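Local coordinates for protein dihydropteroate synthase 2 (PDB 2VP8) that belongs to the dihydropteroate synthase family but probably lacks that activity and probably binds the pterin pyrophosphate substrate only very weakly, though it seems able to bind dapsone, at residues V122-R126 / A127-K131; D98-I101 / T102-P106; P153-A156 / A157-A161; I108-L111 / R112-P116; A67-A70 / V71-A74. All blocks are in the same frame, centred on the assembly; numbering follows the deposited sequence.

Contact 1: residues V122-R126 / A127-K131; sequences VDTWR and AQVAK
Thr124 and Val129 meet in the loop that leads from a strand into a helix, their side chains slanting across one another: OG1 of Thr124 lies 3.3 Å from CB of Val129, and CG1 of the valine sits close by. The threonine hydroxyl is anti to its own backbone N (chi1 -178°), which turns it along the chain toward the helix start. There it takes a hydrogen bond from the backbone, Arg126 N to Thr124 OG1 at 3.1 Å, closing an ST turn. Threonine suits the place because its methyl serves a second purpose: CG2 packs 3.8 Å from CB of Ala130, a residue small enough to let the turn lie close against the helix.

This is the strand-to-helix connection of a beta-alpha-beta unit in the pterin-binding TIM barrel, running from strand 119-123 into helix 127-136. Arg126 holds the N-cap position, and its carbonyl O receives Ala130 N at 3.0 Å as the first turn forms. The second branch of Val129, CG2, rests 3.6 Å from CB of Arg126. Arg126 CG lies 3.5 Å above the centre of the Trp125 ring, and farther out the arginine chain bends at chi3. Trp125 CZ2 lies over one face of the guanidinium, toward its rim. Trp125 also meets the ring of Trp145, with the two planes inclined at about 50°. Glu100 of helix 98-114 touches both Thr124 and Val129, Leu104 of the same helix also packs on the valine, and Asp149 accepts a hydrogen bond from the amide of Ala127.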
loop_
_atom_site.group_PDB
_atom_site.type_symbol
_atom_site.label_atom_id
_atom_site.label_comp_id
_atom_site.label_asym_id
_atom_site.label_seq_id
_atom_site.Cartn_x
_atom_site.Cartn_y
_atom_site.Cartn_z
ATOM N N VAL B 122 9.324 -20.044 16.787
ATOM C CA VAL B 122 9.336 -21.365 16.184
ATOM C C VAL B 122 8.008 -21.636 15.476
ATOM O O VAL B 122 6.934 -21.493 16.066
ATOM C CB VAL B 122 9.722 -22.476 17.221
ATOM C CG1 VAL B 122 8.843 -22.415 18.463
ATOM C CG2 VAL B 122 9.690 -23.864 16.588
ATOM N N ASP B 123 8.105 -21.988 14.194
ATOM C CA ASP B 123 6.952 -22.398 13.392
ATOM C C ASP B 123 6.611 -23.888 13.600
ATOM O O ASP B 123 7.062 -24.757 12.846
ATOM C CB ASP B 123 7.195 -22.093 11.905
ATOM C CG ASP B 123 5.976 -22.396 11.027
ATOM O OD1 ASP B 123 4.964 -22.916 11.540
ATOM O OD2 ASP B 123 6.029 -22.111 9.813
ATOM N N THR B 124 5.813 -24.170 14.628
ATOM C CA THR B 124 5.400 -25.538 14.936
ATOM C C THR B 124 3.983 -25.597 15.493
ATOM O O THR B 124 3.526 -24.666 16.154
ATOM C CB THR B 124 6.371 -26.238 15.918
ATOM O OG1 THR B 124 5.941 -27.588 16.137
ATOM C CG2 THR B 124 6.432 -25.509 17.257
ATOM N N TRP B 125 3.296 -26.699 15.220
ATOM C CA TRP B 125 1.962 -26.925 15.760
ATOM C C TRP B 125 1.979 -27.968 16.877
ATOM O O TRP B 125 0.989 -28.136 17.588
ATOM C CB TRP B 125 1.003 -27.347 14.648
ATOM C CG TRP B 125 1.416 -28.595 13.924
ATOM C CD1 TRP B 125 2.285 -28.684 12.873
ATOM C CD2 TRP B 125 0.969 -29.933 14.191
ATOM N NE1 TRP B 125 2.410 -29.993 12.473
ATOM C CE2 TRP B 125 1.613 -30.781 13.262
ATOM C CE3 TRP B 125 0.088 -30.498 15.124
ATOM C CZ2 TRP B 125 1.404 -32.165 13.237
ATOM C CZ3 TRP B 125 -0.120 -31.878 15.100
ATOM C CH2 TRP B 125 0.538 -32.694 14.162
ATOM N N ARG B 126 3.120 -28.642 17.030
ATOM C CA ARG B 126 3.296 -29.716 18.016
ATOM C C ARG B 126 3.930 -29.214 19.313
ATOM O O ARG B 126 4.994 -28.597 19.295
ATOM C CB ARG B 126 4.148 -30.846 17.433
ATOM C CG ARG B 126 3.482 -31.652 16.330
ATOM C CD ARG B 126 4.376 -32.796 15.892
ATOM N NE ARG B 126 3.613 -34.025 15.667
ATOM C CZ ARG B 126 3.491 -34.641 14.493
ATOM N NH1 ARG B 126 4.093 -34.150 13.412
ATOM N NH2 ARG B 126 2.771 -35.755 14.401
ATOM N N ALA B 127 3.269 -29.494 20.433
ATOM C CA ALA B 127 3.708 -29.044 21.758
ATOM C C ALA B 127 5.088 -29.575 22.172
ATOM O O ALA B 127 5.879 -28.850 22.778
ATOM C CB ALA B 127 2.664 -29.407 22.806
ATOM N N GLN B 128 5.359 -30.839 21.850
ATOM C CA GLN B 128 6.656 -31.456 22.122
ATOM C C GLN B 128 7.772 -30.699 21.393
ATOM O O GLN B 128 8.847 -30.468 21.950
ATOM C CB GLN B 128 6.659 -32.937 21.714
ATOM C CG GLN B 128 5.687 -33.831 22.492
ATOM C CD GLN B 128 5.920 -35.321 22.246
ATOM O OE1 GLN B 128 6.782 -35.707 21.455
ATOM N NE2 GLN B 128 5.149 -36.165 22.932
ATOM N N VAL B 129 7.493 -30.306 20.150
ATOM C CA VAL B 129 8.451 -29.579 19.320
ATOM C C VAL B 129 8.697 -28.175 19.873
ATOM O O VAL B 129 9.841 -27.725 19.950
ATOM C CB VAL B 129 7.990 -29.514 17.846
ATOM C CG1 VAL B 129 9.037 -28.844 16.987
ATOM C CG2 VAL B 129 7.715 -30.905 17.310
ATOM N N ALA B 130 7.622 -27.500 20.267
ATOM C CA ALA B 130 7.711 -26.172 20.863
ATOM C C ALA B 130 8.471 -26.184 22.181
ATOM O O ALA B 130 9.191 -25.234 22.492
ATOM C CB ALA B 130 6.328 -25.585 21.063
ATOM N N LYS B 131 8.306 -27.265 22.943
ATOM C CA LYS B 131 8.968 -27.432 24.234
ATOM C C LYS B 131 10.487 -27.306 24.101
ATOM O O LYS B 131 11.097 -26.424 24.711
ATOM C CB LYS B 131 8.587 -28.779 24.860
ATOM C CG LYS B 131 8.716 -28.834 26.381
ATOM C CD LYS B 131 8.384 -30.216 26.936
ATOM C CE LYS B 131 8.348 -30.207 28.461
ATOM N NZ LYS B 131 8.381 -31.582 29.032
#

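Contact 2: residues D98-I101 / T102-P106; sequences DTEI and TRLVP
Residues Asp98 to Pro106 form one continuous run of helix in which carbonyls of the first segment accept amides of the second, though not evenly. Ile101 O receives Val105 N at 3.0 Å, and Glu100 O receives Leu104 N at 3.0 Å. Thr102 N reaches Asp98 O only weakly, and the helix is kinked near Arg103 and at Pro106, whose ring nitrogen carries no hydrogen to give.

Among the side chains, Thr102 turns its hydroxyl back toward the preceding turn (chi1 61°), where OG1 donates to Thr99 O at 2.8 Å. Threonine thus spends its hydroxyl on its own helix backbone. One turn apart, Ile101 and Val105 bring CG2 to CG2 at 3.7 Å, two branched apolar chains that both reach Ala132 of helix 127-136. Glu100 and Leu104 lie side by side and point the same way, OE2 of the glutamate standing 3.9 Å from CD1 of the leucine.

The chemistry divides the helix: Ile101, Leu104 and Val105 give helix 127-136 a largely aliphatic surface, with Glu100 beside them, while the bond from Thr102 OG1 gives Thr99 O a side-chain donor close to the kink.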
loop_
_atom_site.group_PDB
_atom_site.type_symbol
_atom_site.label_atom_id
_atom_site.label_comp_id
_atom_site.label_asym_id
_atom_site.label_seq_id
_atom_site.Cartn_x
_atom_site.Cartn_y
_atom_site.Cartn_z
ATOM N N ASP B 98 10.755 -36.709 16.742
ATOM C CA ASP B 98 12.117 -36.934 17.223
ATOM C C ASP B 98 13.125 -36.261 16.302
ATOM O O ASP B 98 14.010 -35.536 16.762
ATOM C CB ASP B 98 12.425 -38.433 17.304
ATOM C CG ASP B 98 11.254 -39.254 17.823
ATOM O OD1 ASP B 98 11.490 -40.169 18.643
ATOM O OD2 ASP B 98 10.102 -39.000 17.407
ATOM N N THR B 99 12.975 -36.500 15.001
ATOM C CA THR B 99 13.888 -35.953 14.001
ATOM C C THR B 99 13.693 -34.449 13.832
ATOM O O THR B 99 14.666 -33.713 13.649
ATOM C CB THR B 99 13.759 -36.659 12.628
ATOM O OG1 THR B 99 12.530 -36.274 11.997
ATOM C CG2 THR B 99 13.824 -38.187 12.779
ATOM N N GLU B 100 12.441 -33.997 13.905
ATOM C CA GLU B 100 12.125 -32.570 13.790
ATOM C C GLU B 100 12.799 -31.748 14.887
ATOM O O GLU B 100 13.222 -30.620 14.643
ATOM C CB GLU B 100 10.610 -32.327 13.797
ATOM C CG GLU B 100 10.208 -31.006 13.127
ATOM C CD GLU B 100 8.852 -30.474 13.566
ATOM O OE1 GLU B 100 7.966 -31.275 13.943
ATOM O OE2 GLU B 100 8.668 -29.238 13.522
ATOM N N ILE B 101 12.882 -32.316 16.090
ATOM C CA ILE B 101 13.615 -31.709 17.203
ATOM C C ILE B 101 15.097 -31.598 16.854
ATOM O O ILE B 101 15.684 -30.523 16.984
ATOM C CB ILE B 101 13.434 -32.509 18.535
ATOM C CG1 ILE B 101 12.009 -32.366 19.078
ATOM C CG2 ILE B 101 14.457 -32.082 19.602
ATOM C CD1 ILE B 101 11.637 -30.958 19.489
ATOM N N THR B 102 15.684 -32.702 16.389
ATOM C CA THR B 102 17.104 -32.733 16.018
ATOM C C THR B 102 17.390 -31.916 14.753
ATOM O O THR B 102 18.519 -31.893 14.267
ATOM C CB THR B 102 17.648 -34.184 15.847
ATOM O OG1 THR B 102 16.936 -34.851 14.800
ATOM C CG2 THR B 102 17.526 -34.989 17.151
ATOM N N ARG B 103 16.362 -31.254 14.227
ATOM C CA ARG B 103 16.532 -30.308 13.127
ATOM C C ARG B 103 16.413 -28.857 13.589
ATOM O O ARG B 103 17.181 -28.009 13.148
ATOM C CB ARG B 103 15.559 -30.599 11.971
ATOM C CG ARG B 103 16.038 -31.716 11.036
ATOM C CD ARG B 103 15.633 -31.472 9.575
ATOM N NE ARG B 103 14.393 -32.158 9.199
ATOM C CZ ARG B 103 14.329 -33.402 8.722
ATOM N NH1 ARG B 103 15.432 -34.126 8.562
ATOM N NH2 ARG B 103 13.151 -33.930 8.411
ATOM N N LEU B 104 15.466 -28.578 14.483
ATOM C CA LEU B 104 15.229 -27.203 14.946
ATOM C C LEU B 104 16.167 -26.759 16.059
ATOM O O LEU B 104 16.608 -25.608 16.077
ATOM C CB LEU B 104 13.778 -27.009 15.411
ATOM C CG LEU B 104 12.637 -27.012 14.393
ATOM C CD1 LEU B 104 11.316 -26.895 15.119
ATOM C CD2 LEU B 104 12.776 -25.895 13.370
ATOM N N VAL B 105 16.452 -27.670 16.988
ATOM C CA VAL B 105 17.204 -27.338 18.205
ATOM C C VAL B 105 18.614 -26.788 17.926
ATOM O O VAL B 105 18.935 -25.693 18.384
ATOM C CB VAL B 105 17.190 -28.508 19.249
ATOM C CG1 VAL B 105 18.252 -28.318 20.333
ATOM C CG2 VAL B 105 15.818 -28.609 19.890
ATOM N N PRO B 106 19.446 -27.523 17.157
ATOM C CA PRO B 106 20.782 -26.986 16.900
ATOM C C PRO B 106 20.720 -25.637 16.180
ATOM O O PRO B 106 21.556 -24.768 16.418
ATOM C CB PRO B 106 21.418 -28.046 15.996
ATOM C CG PRO B 106 20.651 -29.283 16.256
ATOM C CD PRO B 106 19.253 -28.826 16.494
#

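Contact 3: residues P153-A156 / A157-A161; sequences PEVA and AEFGA
Val155 holds CG1 anti to its backbone N (chi1 -179°), while Phe159, one turn later, holds CG beside its backbone N (chi1 -78°); together these torsions lay the two side chains next to each other, pointing the same way. CG1 of the valine then stands 4.1 Å from CD1 of the ring. The carbonyl of Val155 does double duty: its O lies in the plane of the phenyl ring at the edge, 3.5 Å from CD1, and also accepts Phe159 N at 3.2 Å.

Earlier in the helix, Pro153 O receives Ala157 N and Glu154 O receives Glu158 N, each at 3.0 Å. Proline has no amide hydrogen, which costs nothing in the first turn, where amides have no carbonyl of the helix before them to bond to. The other end is finished by a Schellman motif. Gly160 takes a positive phi of 64°, a conformation that glycine adopts easily, and the chain folds back so that Ala161 N donates to Ala156 O at 2.7 Å. The small side chains of Ala156 and Ala161, both buried, lie 4.5 Å apart, CB to CB, beside this backbone bond.

Helix 152-159 bridges strands 140-142 and 162-166 in a beta-alpha-beta unit. Helix 127-136 lies along one flank, with Ala127 against Val155, and Lys131 and Cys134 against Phe159; Ala207 of helix 186-207 touches Pro153 and Glu154, and Lys213 bonds to the carbonyl of Gly160.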
loop_
_atom_site.group_PDB
_atom_site.type_symbol
_atom_site.label_atom_id
_atom_site.label_comp_id
_atom_site.label_asym_id
_atom_site.label_seq_id
_atom_site.Cartn_x
_atom_site.Cartn_y
_atom_site.Cartn_z
ATOM N N PRO B 153 -0.661 -23.887 24.744
ATOM C CA PRO B 153 -0.565 -22.730 25.641
ATOM C C PRO B 153 0.163 -23.052 26.948
ATOM O O PRO B 153 0.911 -22.213 27.452
ATOM C CB PRO B 153 -2.031 -22.372 25.914
ATOM C CG PRO B 153 -2.783 -22.946 24.766
ATOM C CD PRO B 153 -2.068 -24.218 24.448
ATOM N N GLU B 154 -0.054 -24.257 27.479
ATOM C CA GLU B 154 0.667 -24.730 28.664
ATOM C C GLU B 154 2.177 -24.603 28.476
ATOM O O GLU B 154 2.876 -24.122 29.368
ATOM C CB GLU B 154 0.298 -26.184 29.000
ATOM C CG GLU B 154 -0.364 -26.398 30.366
ATOM C CD GLU B 154 -1.881 -26.252 30.345
ATOM O OE1 GLU B 154 -2.370 -25.103 30.057
ATOM O OE2 GLU B 154 -2.591 -27.281 30.646
ATOM N N VAL B 155 2.664 -25.018 27.308
ATOM C CA VAL B 155 4.093 -24.980 26.993
ATOM C C VAL B 155 4.639 -23.550 27.037
ATOM O O VAL B 155 5.652 -23.289 27.688
ATOM C CB VAL B 155 4.392 -25.622 25.616
ATOM C CG1 VAL B 155 5.893 -25.592 25.314
ATOM C CG2 VAL B 155 3.866 -27.045 25.557
ATOM N N ALA B 156 3.961 -22.632 26.350
ATOM C CA ALA B 156 4.342 -21.220 26.347
ATOM C C ALA B 156 4.405 -20.653 27.758
ATOM O O ALA B 156 5.324 -19.908 28.091
ATOM C CB ALA B 156 3.373 -20.412 25.499
ATOM N N ALA B 157 3.421 -21.024 28.576
ATOM C CA ALA B 157 3.308 -20.553 29.950
ATOM C C ALA B 157 4.510 -20.973 30.797
ATOM O O ALA B 157 5.129 -20.140 31.459
ATOM C CB ALA B 157 2.012 -21.063 30.567
ATOM N N GLU B 158 4.834 -22.265 30.757
ATOM C CA GLU B 158 5.945 -22.842 31.515
ATOM C C GLU B 158 7.301 -22.210 31.171
ATOM O O GLU B 158 8.103 -21.910 32.057
ATOM C CB GLU B 158 5.982 -24.359 31.292
ATOM C CG GLU B 158 7.232 -25.074 31.818
ATOM C CD GLU B 158 7.155 -26.591 31.656
ATOM O OE1 GLU B 158 6.184 -27.048 30.939
ATOM O OE2 GLU B 158 8.063 -27.326 32.248
ATOM N N PHE B 159 7.545 -21.999 29.880
ATOM C CA PHE B 159 8.818 -21.453 29.420
ATOM C C PHE B 159 8.855 -19.927 29.391
ATOM O O PHE B 159 9.897 -19.339 29.099
ATOM C CB PHE B 159 9.173 -22.025 28.049
ATOM C CG PHE B 159 9.719 -23.418 28.106
ATOM C CD1 PHE B 159 8.877 -24.513 27.955
ATOM C CD2 PHE B 159 11.080 -23.638 28.321
ATOM C CE1 PHE B 159 9.382 -25.809 28.014
ATOM C CE2 PHE B 159 11.595 -24.928 28.374
ATOM C CZ PHE B 159 10.742 -26.017 28.222
ATOM N N GLY B 160 7.729 -19.290 29.704
ATOM C CA GLY B 160 7.639 -17.838 29.637
ATOM C C GLY B 160 7.810 -17.362 28.205
ATOM O O GLY B 160 8.453 -16.345 27.945
ATOM N N ALA B 161 7.239 -18.121 27.276
ATOM C CA ALA B 161 7.279 -17.786 25.866
ATOM C C ALA B 161 5.947 -17.208 25.416
ATOM O O ALA B 161 4.894 -17.540 25.963
ATOM C CB ALA B 161 7.625 -19.015 25.045
#

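Contact 4: residues I108-L111 / R112-P116; sequences IEWL and RGAYP
Ile108 O takes Arg112 N at 2.8 Å in a nearly straight bond, with an N-H...O angle of 172°. Leu111 O is matched in the same way by Tyr115 N, also 2.8 Å away, so the helix keeps its bonding up to the residue at which the backbone leaves helical angles.

Trp110 projects with CG anti to its backbone N (chi1 171°), a setting that places the indole over the next turn. There Ala114 CB makes a CH-pi contact with one face of the six-membered ring, 4.3 Å from its centroid and 20° off the normal. A methyl suits this position, being small enough to fit under the broad indole. At Gly113 a CB would come close to Trp110 O, which suits glycine.

All this happens in the last turns of helix 98-114, one of the helices packed around the parallel strands of the TIM barrel. Leu111 extends CD1 to within 4.1 Å of Tyr115 CD1 and is buried against Ile82 and Val84 of strand 81-85, a setting that calls for an aliphatic chain. Tyr115 in turn lies on Val71 and Val75 of helix 65-76. Arg112 bends at chi2 and chi3 and carries its polar end elsewhere: NH1 forms a salt bridge with Asp139 and a hydrogen bond with the carbonyl of Gly137, just after helix 127-136.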
loop_
_atom_site.group_PDB
_atom_site.type_symbol
_atom_site.label_atom_id
_atom_site.label_comp_id
_atom_site.label_asym_id
_atom_site.label_seq_id
_atom_site.Cartn_x
_atom_site.Cartn_y
_atom_site.Cartn_z
ATOM N N ILE B 108 18.188 -23.284 16.325
ATOM C CA ILE B 108 17.815 -22.275 17.323
ATOM C C ILE B 108 18.999 -22.005 18.248
ATOM O O ILE B 108 19.325 -20.849 18.520
ATOM C CB ILE B 108 16.575 -22.689 18.138
ATOM C CG1 ILE B 108 15.317 -22.628 17.264
ATOM C CG2 ILE B 108 16.399 -21.779 19.351
ATOM C CD1 ILE B 108 14.248 -23.642 17.644
ATOM N N GLU B 109 19.653 -23.076 18.703
ATOM C CA GLU B 109 20.860 -22.963 19.521
ATOM C C GLU B 109 21.899 -22.078 18.855
ATOM O O GLU B 109 22.442 -21.183 19.498
ATOM C CB GLU B 109 21.460 -24.333 19.828
ATOM C CG GLU B 109 20.827 -25.030 21.022
ATOM C CD GLU B 109 21.532 -26.321 21.402
ATOM O OE1 GLU B 109 22.454 -26.765 20.677
ATOM O OE2 GLU B 109 21.159 -26.898 22.439
ATOM N N TRP B 110 22.159 -22.329 17.569
ATOM C CA TRP B 110 23.107 -21.531 16.802
ATOM C C TRP B 110 22.634 -20.088 16.680
ATOM O O TRP B 110 23.430 -19.156 16.842
ATOM C CB TRP B 110 23.355 -22.105 15.400
ATOM C CG TRP B 110 24.160 -21.144 14.569
ATOM C CD1 TRP B 110 25.521 -21.002 14.569
ATOM C CD2 TRP B 110 23.654 -20.150 13.662
ATOM N NE1 TRP B 110 25.892 -20.004 13.706
ATOM C CE2 TRP B 110 24.769 -19.462 13.135
ATOM C CE3 TRP B 110 22.369 -19.786 13.236
ATOM C CZ2 TRP B 110 24.639 -18.416 12.209
ATOM C CZ3 TRP B 110 22.239 -18.751 12.306
ATOM C CH2 TRP B 110 23.370 -18.080 11.805
ATOM N N LEU B 111 21.346 -19.917 16.389
ATOM C CA LEU B 111 20.774 -18.602 16.140
ATOM C C LEU B 111 20.912 -17.738 17.382
ATOM O O LEU B 111 21.357 -16.594 17.299
ATOM C CB LEU B 111 19.311 -18.746 15.681
ATOM C CG LEU B 111 18.295 -17.624 15.380
ATOM C CD1 LEU B 111 18.884 -16.248 15.119
ATOM C CD2 LEU B 111 17.425 -18.044 14.219
ATOM N N ARG B 112 20.561 -18.309 18.532
ATOM C CA ARG B 112 20.667 -17.626 19.819
ATOM C C ARG B 112 22.124 -17.260 20.111
ATOM O O ARG B 112 22.399 -16.199 20.682
ATOM C CB ARG B 112 20.109 -18.515 20.930
ATOM C CG ARG B 112 20.100 -17.893 22.324
ATOM C CD ARG B 112 18.757 -17.300 22.660
ATOM N NE ARG B 112 18.602 -16.017 22.007
ATOM C CZ ARG B 112 17.443 -15.449 21.686
ATOM N NH1 ARG B 112 16.281 -16.037 21.948
ATOM N NH2 ARG B 112 17.465 -14.272 21.076
ATOM N N GLY B 113 23.044 -18.138 19.708
ATOM C CA GLY B 113 24.474 -17.920 19.892
ATOM C C GLY B 113 24.966 -16.727 19.102
ATOM O O GLY B 113 25.715 -15.899 19.629
ATOM N N ALA B 114 24.528 -16.639 17.843
ATOM C CA ALA B 114 24.982 -15.609 16.905
ATOM C C ALA B 114 24.332 -14.268 17.201
ATOM O O ALA B 114 24.971 -13.219 17.136
ATOM C CB ALA B 114 24.668 -16.030 15.487
ATOM N N TYR B 115 23.049 -14.317 17.536
ATOM C CA TYR B 115 22.276 -13.124 17.780
ATOM C C TYR B 115 21.571 -13.217 19.121
ATOM O O TYR B 115 20.404 -13.606 19.182
ATOM C CB TYR B 115 21.265 -12.950 16.664
ATOM C CG TYR B 115 21.890 -12.694 15.315
ATOM C CD1 TYR B 115 21.957 -13.699 14.353
ATOM C CD2 TYR B 115 22.401 -11.446 15.001
ATOM C CE1 TYR B 115 22.518 -13.459 13.111
ATOM C CE2 TYR B 115 22.964 -11.198 13.775
ATOM C CZ TYR B 115 23.019 -12.200 12.832
ATOM O OH TYR B 115 23.596 -11.924 11.620
ATOM N N PRO B 116 22.278 -12.854 20.206
ATOM C CA PRO B 116 21.753 -13.027 21.562
ATOM C C PRO B 116 20.474 -12.235 21.818
ATOM O O PRO B 116 19.625 -12.684 22.585
ATOM C CB PRO B 116 22.885 -12.503 22.456
ATOM C CG PRO B 116 24.102 -12.510 21.596
ATOM C CD PRO B 116 23.618 -12.244 20.208
#

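Contact 5: residues A67-A70 / V71-A74; sequences ARDA and VHRA
Ala67 opens this run of helix 65-76, which belongs to the outer helical layer of the TIM barrel, by giving its carbonyl O to Val71 N at 3.1 Å. CG2 of Val71 leans over the same oxygen, and the branched valine also reaches Phe107 and Leu111 of helix 98-114. Arg68 comes next, and its O accepts His72 N at 2.9 Å. That oxygen also lies beneath the imidazole, 3.2 Å from the ring plane and offset toward the rim, because His72 has CG beside its backbone N (chi1 -67°) and so folds its ring back over the preceding turn. Asp69 follows, bonding through its O to Arg73 N at 2.8 Å. Its carboxylate approaches the edge of the histidine, the two planes 43° apart, with Asp69 OD1 3.9 Å from His72 ND1. Ala70 is small enough to lie against Val48 of strand 43-49, and its O receives Ala74 N, another alanine that fits close to the barrel wall, at Ala46 and Ile82. The long chain of Arg73 bends at chi3, which returns its guanidinium toward the helix and leaves NH1 4.1 Å from CA of Ala70.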
loop_
_atom_site.group_PDB
_atom_site.type_symbol
_atom_site.label_atom_id
_atom_site.label_comp_id
_atom_site.label_asym_id
_atom_site.label_seq_id
_atom_site.Cartn_x
_atom_site.Cartn_y
_atom_site.Cartn_z
ATOM N N ALA B 67 20.766 -21.642 5.320
ATOM C CA ALA B 67 19.895 -21.275 6.436
ATOM C C ALA B 67 20.547 -20.225 7.329
ATOM O O ALA B 67 19.890 -19.261 7.747
ATOM C CB ALA B 67 19.506 -22.504 7.245
ATOM N N ARG B 68 21.832 -20.425 7.630
ATOM C CA ARG B 68 22.622 -19.459 8.383
ATOM C C ARG B 68 22.605 -18.110 7.679
ATOM O O ARG B 68 22.345 -17.078 8.302
ATOM C CB ARG B 68 24.063 -19.939 8.539
ATOM C CG ARG B 68 24.294 -20.871 9.702
ATOM C CD ARG B 68 25.739 -20.839 10.134
ATOM N NE ARG B 68 26.475 -22.003 9.666
ATOM C CZ ARG B 68 27.228 -22.035 8.576
ATOM N NH1 ARG B 68 27.360 -20.957 7.814
ATOM N NH2 ARG B 68 27.853 -23.156 8.255
ATOM N N ASP B 69 22.860 -18.135 6.373
ATOM C CA ASP B 69 22.881 -16.937 5.564
ATOM C C ASP B 69 21.519 -16.269 5.547
ATOM O O ASP B 69 21.432 -15.047 5.658
ATOM C CB ASP B 69 23.328 -17.263 4.142
ATOM C CG ASP B 69 24.810 -17.570 4.045
ATOM O OD1 ASP B 69 25.558 -17.311 5.019
ATOM O OD2 ASP B 69 25.237 -18.067 2.979
ATOM N N ALA B 70 20.464 -17.077 5.419
ATOM C CA ALA B 70 19.081 -16.585 5.443
ATOM C C ALA B 70 18.838 -15.749 6.685
ATOM O O ALA B 70 18.269 -14.657 6.604
ATOM C CB ALA B 70 18.096 -17.734 5.381
ATOM N N VAL B 71 19.296 -16.258 7.828
ATOM C CA VAL B 71 19.188 -15.521 9.083
ATOM C C VAL B 71 20.012 -14.242 9.005
ATOM O O VAL B 71 19.488 -13.157 9.254
ATOM C CB VAL B 71 19.600 -16.374 10.304
ATOM C CG1 VAL B 71 19.655 -15.521 11.575
ATOM C CG2 VAL B 71 18.641 -17.523 10.479
ATOM N N HIS B 72 21.283 -14.363 8.633
ATOM C CA HIS B 72 22.159 -13.200 8.588
ATOM C C HIS B 72 21.565 -12.082 7.742
ATOM O O HIS B 72 21.681 -10.911 8.098
ATOM C CB HIS B 72 23.542 -13.554 8.052
ATOM C CG HIS B 72 24.334 -14.449 8.948
ATOM N ND1 HIS B 72 25.142 -15.454 8.463
ATOM C CD2 HIS B 72 24.448 -14.490 10.295
ATOM C CE1 HIS B 72 25.717 -16.077 9.474
ATOM N NE2 HIS B 72 25.314 -15.510 10.597
ATOM N N ARG B 73 20.933 -12.455 6.631
ATOM C CA ARG B 73 20.352 -11.491 5.710
ATOM C C ARG B 73 19.132 -10.815 6.341
ATOM O O ARG B 73 19.008 -9.588 6.309
ATOM C CB ARG B 73 19.979 -12.177 4.395
ATOM C CG ARG B 73 20.327 -11.373 3.149
ATOM C CD ARG B 73 19.783 -12.001 1.851
ATOM N NE ARG B 73 20.274 -13.366 1.613
ATOM C CZ ARG B 73 19.531 -14.474 1.730
ATOM N NH1 ARG B 73 18.243 -14.391 2.085
ATOM N NH2 ARG B 73 20.070 -15.671 1.492
ATOM N N ALA B 74 18.247 -11.613 6.932
ATOM C CA ALA B 74 17.041 -11.082 7.564
ATOM C C ALA B 74 17.362 -10.101 8.691
ATOM O O ALA B 74 16.740 -9.031 8.793
ATOM C CB ALA B 74 16.161 -12.212 8.072
#

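In the fold
Contacts 2 and 4 occupy successive parts of helix 98-114, their centres about 15 Å apart, and each faces a different neighbour. Contact 2 packs on contact 1, where Val129 CG1 meets Leu104 CD1 at 3.5 Å; contact 4 packs on contact 5, where Trp110 CZ2 lies 3.4 Å from Arg68 CD. Contact 1 in turn touches contact 3, with Ala130 C 4.1 Å from Val155 CG1. The result is a row of helices around the barrel, from 65-76 to 152-159; the contacts on its end helices, 5 and 3, have centres about 27 Å apart. Contact 1 lies within about 10 Å of the site that probably marks inactive family members, measured from the side chain of Trp125 to that of His220.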